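Local atomic coordinates of putative uncharacterized protein (Desulfitobacterium hafniense, PDB entry 4JGI), a protein that binds methylcobalamin in a Rossmann-like domain and probably serves as the corrinoid-carrying component of an O-demethylase system. Residues A[121-124]-A[125-129]; A[130-133]-A[134-138]. One frame throughout, in Å; residues are numbered along the deposited sequence.

Contact 1. Residues A[121-124]-A[125-129]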
loop_
_atom_site.group_PDB
_atom_site.type_symbol
_atom_site.label_atom_id
_atom_site.label_comp_id
_atom_site.label_asym_id
_atom_site.label_seq_id
_atom_site.Cartn_x
_atom_site.Cartn_y
_atom_site.Cartn_z
ATOM N N PHE A 121 1.231 1.897 10.530
ATOM C CA PHE A 121 1.921 1.458 11.750
ATOM C C PHE A 121 2.773 0.222 11.397
ATOM O O PHE A 121 2.265 -0.911 11.322
ATOM C CB PHE A 121 0.966 1.164 12.858
ATOM C CG PHE A 121 0.059 2.307 13.202
ATOM C CD1 PHE A 121 -1.115 2.551 12.526
ATOM C CD2 PHE A 121 0.422 3.190 14.249
ATOM C CE1 PHE A 121 -1.928 3.624 12.826
ATOM C CE2 PHE A 121 -0.382 4.294 14.549
ATOM C CZ PHE A 121 -1.574 4.483 13.838
ATOM N N ASP A 122 4.049 0.491 11.085
ATOM C CA ASP A 122 4.984 -0.545 10.747
ATOM C C ASP A 122 5.611 -1.187 11.939
ATOM O O ASP A 122 6.340 -0.501 12.697
ATOM C CB ASP A 122 6.017 0.023 9.768
ATOM C CG ASP A 122 7.103 -0.961 9.418
ATOM O OD1 ASP A 122 6.849 -2.183 9.420
ATOM O OD2 ASP A 122 8.210 -0.451 9.022
ATOM N N LEU A 123 5.278 -2.453 12.178
ATOM C CA LEU A 123 5.742 -3.152 13.343
ATOM C C LEU A 123 7.112 -3.839 13.113
ATOM O O LEU A 123 7.713 -4.408 14.016
ATOM C CB LEU A 123 4.728 -4.189 13.830
ATOM C CG LEU A 123 3.370 -3.569 14.220
ATOM C CD1 LEU A 123 2.433 -4.649 14.633
ATOM C CD2 LEU A 123 3.547 -2.732 15.466
ATOM N N GLY A 124 7.599 -3.823 11.888
ATOM C CA GLY A 124 8.898 -4.398 11.546
ATOM C C GLY A 124 8.887 -5.858 11.168
ATOM O O GLY A 124 7.937 -6.315 10.550
ATOM N N ILE A 125 9.893 -6.632 11.555
ATOM C CA ILE A 125 10.037 -8.068 11.158
ATOM C C ILE A 125 9.886 -9.065 12.322
ATOM O O ILE A 125 10.082 -8.617 13.484
ATOM C CB ILE A 125 11.363 -8.311 10.422
ATOM C CG1 ILE A 125 12.567 -7.985 11.287
ATOM C CG2 ILE A 125 11.444 -7.400 9.202
ATOM C CD1 ILE A 125 13.882 -8.245 10.624
ATOM N N ASP A 126 9.726 -10.306 11.988
ATOM C CA ASP A 126 9.570 -11.395 12.934
ATOM C C ASP A 126 8.614 -11.081 14.024
ATOM O O ASP A 126 8.858 -11.403 15.134
ATOM C CB ASP A 126 10.931 -11.781 13.436
ATOM C CG ASP A 126 10.918 -13.153 14.188
ATOM O OD1 ASP A 126 10.118 -14.096 13.922
ATOM O OD2 ASP A 126 11.757 -13.283 15.053
ATOM N N VAL A 127 7.500 -10.470 13.700
ATOM C CA VAL A 127 6.633 -9.850 14.699
ATOM C C VAL A 127 5.668 -10.895 15.287
ATOM O O VAL A 127 4.920 -11.527 14.566
ATOM C CB VAL A 127 5.776 -8.718 14.168
ATOM C CG1 VAL A 127 4.939 -8.090 15.223
ATOM C CG2 VAL A 127 6.659 -7.673 13.510
ATOM N N PRO A 128 5.716 -11.104 16.601
ATOM C CA PRO A 128 4.796 -12.106 17.190
ATOM C C PRO A 128 3.306 -11.777 17.024
ATOM O O PRO A 128 2.947 -10.600 16.973
ATOM C CB PRO A 128 5.124 -12.036 18.686
ATOM C CG PRO A 128 6.550 -11.489 18.724
ATOM C CD PRO A 128 6.605 -10.508 17.602
ATOM N N VAL A 129 2.526 -12.822 16.844
ATOM C CA VAL A 129 1.077 -12.713 16.780
ATOM C C VAL A 129 0.517 -11.796 17.819
ATOM O O VAL A 129 -0.296 -10.868 17.560
ATOM C CB VAL A 129 0.433 -14.082 16.844
ATOM C CG1 VAL A 129 -1.045 -13.926 16.966
ATOM C CG2 VAL A 129 0.809 -14.929 15.621
HETATM O O HOH W 1 9.902 -5.889 14.702
#
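V127 folds its isopropyl group back over the start of the turn it closes, CG2 lying 4.0 Å from CB of L123. The turn is the beta-alpha connection of a Rossmann-like cobalamin-binding domain, leading from the edge strand 119-122 of the parallel sheet into helix 129-139, with P128 at the N-cap position. CG2 of V127 is 3.5 Å from O of L123 and equally 3.5 Å from O of G124, so one methyl fills the inside of the bend against two successive carbonyls. With CG1 set anti to the backbone N (chi1 -178°), the other methyl comes within 4.1 Å of the same L123 CB. Beyond the pair, V127 also packs on A95 of the neighbouring strand 91-96.

G124 makes the chain turn at a positive phi of 89°, a conformation open to glycine because it has no CB. I125 leaves the bend on its outer side and packs on L101 and D103, a methylcobalamin-binding residue; its side chain is about 6 Å from the cofactor. A water bridges the turn, donating to O of L123 and to O of I125. Before the bend, D122 forms an Asx turn: OD1 is salt-bridged to K106 and OD2 to R110, and OD1 also accepts a hydrogen bond from N of G124 at 3.1 Å, the donor standing 61° out of the carboxylate plane.

Contact 2. Residues A[130-133]-A[134-138]; sequences KIIV and DKVKE
D134 holds CG beside its own backbone N (chi1 -70°) and thereby 3.3 Å from O of K130, a close approach between acceptor groups and not a hydrogen bond. That carbonyl accepts N of D134 at 2.9 Å, the first of the four i to i+4 backbone bonds that join 130-133 to 134-138 as regular alpha-helix. K135 has its N bound to O of I131; the chain leaves anti to the backbone N, then bends at chi2 (67°), and NZ makes a long salt bridge of 3.6 Å with OE1 of E138. V136 sets CG2 3.4 Å from O of I132, the carbonyl that takes its N, while the CG2 methyls of the two residues stand 4.5 Å apart on the buried side. K137 lays its extended chain across V133, with CE 4.0 Å from CG1, and its N is hydrogen-bonded to O of V133 at 3.0 Å. Its ammonium group continues to a salt bridge with E167. The helix is amphipathic: K130, D134 and K137 are exposed, whereas I132 and V136 pack on L146 and V144 of strand 143-147, and V133 rests on A163 and L164 of helix 151-166.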
loop_
_atom_site.group_PDB
_atom_site.type_symbol
_atom_site.label_atom_id
_atom_site.label_comp_id
_atom_site.label_asym_id
_atom_site.label_seq_id
_atom_site.Cartn_x
_atom_site.Cartn_y
_atom_site.Cartn_z
ATOM N N LYS A 130 0.907 -12.063 19.059
ATOM C CA LYS A 130 0.306 -11.295 20.181
ATOM C C LYS A 130 0.560 -9.783 20.082
ATOM O O LYS A 130 -0.187 -8.930 20.441
ATOM C CB LYS A 130 0.802 -11.771 21.521
ATOM C CG LYS A 130 0.294 -13.093 21.955
ATOM C CD LYS A 130 0.960 -13.564 23.249
ATOM C CE LYS A 130 0.475 -14.956 23.581
ATOM N NZ LYS A 130 1.415 -15.604 24.522
ATOM N N ILE A 131 1.734 -9.444 19.564
ATOM C CA ILE A 131 2.094 -8.007 19.348
ATOM C C ILE A 131 1.283 -7.345 18.233
ATOM O O ILE A 131 0.860 -6.205 18.338
ATOM C CB ILE A 131 3.607 -7.896 19.081
ATOM C CG1 ILE A 131 4.372 -8.466 20.313
ATOM C CG2 ILE A 131 3.997 -6.478 18.682
ATOM C CD1 ILE A 131 5.145 -7.581 21.103
ATOM N N ILE A 132 1.096 -8.061 17.122
ATOM C CA ILE A 132 0.166 -7.599 16.099
ATOM C C ILE A 132 -1.262 -7.387 16.654
ATOM O O ILE A 132 -1.811 -6.311 16.447
ATOM C CB ILE A 132 0.108 -8.523 14.897
ATOM C CG1 ILE A 132 1.549 -8.772 14.265
ATOM C CG2 ILE A 132 -0.920 -8.055 13.851
ATOM C CD1 ILE A 132 1.594 -9.769 13.158
ATOM N N VAL A 133 -1.772 -8.408 17.350
ATOM C CA VAL A 133 -3.109 -8.266 17.901
ATOM C C VAL A 133 -3.223 -7.119 18.900
ATOM O O VAL A 133 -4.198 -6.301 18.852
ATOM C CB VAL A 133 -3.587 -9.591 18.506
ATOM C CG1 VAL A 133 -4.922 -9.397 19.278
ATOM C CG2 VAL A 133 -3.671 -10.636 17.483
ATOM N N ASP A 134 -2.236 -6.940 19.781
ATOM C CA ASP A 134 -2.233 -5.797 20.684
ATOM C C ASP A 134 -2.233 -4.443 19.983
ATOM O O ASP A 134 -2.968 -3.499 20.351
ATOM C CB ASP A 134 -1.134 -5.932 21.746
ATOM C CG ASP A 134 -1.475 -7.090 22.803
ATOM O OD1 ASP A 134 -2.621 -7.640 22.833
ATOM O OD2 ASP A 134 -0.604 -7.509 23.585
ATOM N N LYS A 135 -1.514 -4.344 18.857
ATOM C CA LYS A 135 -1.495 -3.125 18.129
ATOM C C LYS A 135 -2.866 -2.817 17.463
ATOM O O LYS A 135 -3.289 -1.721 17.403
ATOM C CB LYS A 135 -0.405 -3.147 17.050
ATOM C CG LYS A 135 -0.132 -1.766 16.453
ATOM C CD LYS A 135 0.508 -0.797 17.479
ATOM C CE LYS A 135 1.027 0.449 16.850
ATOM N NZ LYS A 135 1.723 1.198 17.960
ATOM N N VAL A 136 -3.538 -3.856 17.002
ATOM C CA VAL A 136 -4.873 -3.708 16.401
ATOM C C VAL A 136 -5.848 -3.230 17.474
ATOM O O VAL A 136 -6.622 -2.307 17.223
ATOM C CB VAL A 136 -5.324 -5.021 15.786
ATOM C CG1 VAL A 136 -6.795 -4.987 15.408
ATOM C CG2 VAL A 136 -4.498 -5.435 14.606
ATOM N N LYS A 137 -5.761 -3.790 18.680
ATOM C CA LYS A 137 -6.599 -3.266 19.760
ATOM C C LYS A 137 -6.354 -1.801 20.079
ATOM O O LYS A 137 -7.277 -1.063 20.418
ATOM C CB LYS A 137 -6.399 -4.071 21.069
ATOM C CG LYS A 137 -6.839 -5.497 21.005
ATOM C CD LYS A 137 -6.475 -6.224 22.277
ATOM C CE LYS A 137 -7.009 -7.642 22.191
ATOM N NZ LYS A 137 -7.050 -8.369 23.475
ATOM N N GLU A 138 -5.065 -1.392 20.060
ATOM C CA GLU A 138 -4.660 -0.054 20.332
ATOM C C GLU A 138 -5.125 0.972 19.343
ATOM O O GLU A 138 -5.582 2.074 19.736
ATOM C CB GLU A 138 -3.138 -0.014 20.506
ATOM C CG GLU A 138 -2.592 1.356 20.879
ATOM C CD GLU A 138 -1.052 1.433 20.912
ATOM O OE1 GLU A 138 -0.367 0.387 20.793
ATOM O OE2 GLU A 138 -0.476 2.552 21.138
#

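How the contacts relate
Contact 1 comes first along the chain and contact 2 follows at once, their centres 10 Å apart: strand 119-122, the connecting loop and helix 129-139 form one beta-alpha unit at the edge of the five-stranded parallel sheet. The helix folds back over what precedes it. V127 CG1 meets I132 CG1 at 3.6 Å, L123 CD2 touches K135 CG at 3.9 Å, and F121 CD2 lies 3.8 Å from K135 CE, so loop and strand pack on the helix through I132 and the aliphatic part of K135. D126, hydrogen-bonded through OD1 to N of G99 and through its backbone to D100, ties the loop to the segment just before H102, the axial ligand of the cobalt, whereas the side chain of I132 is about 11 Å from the cofactor.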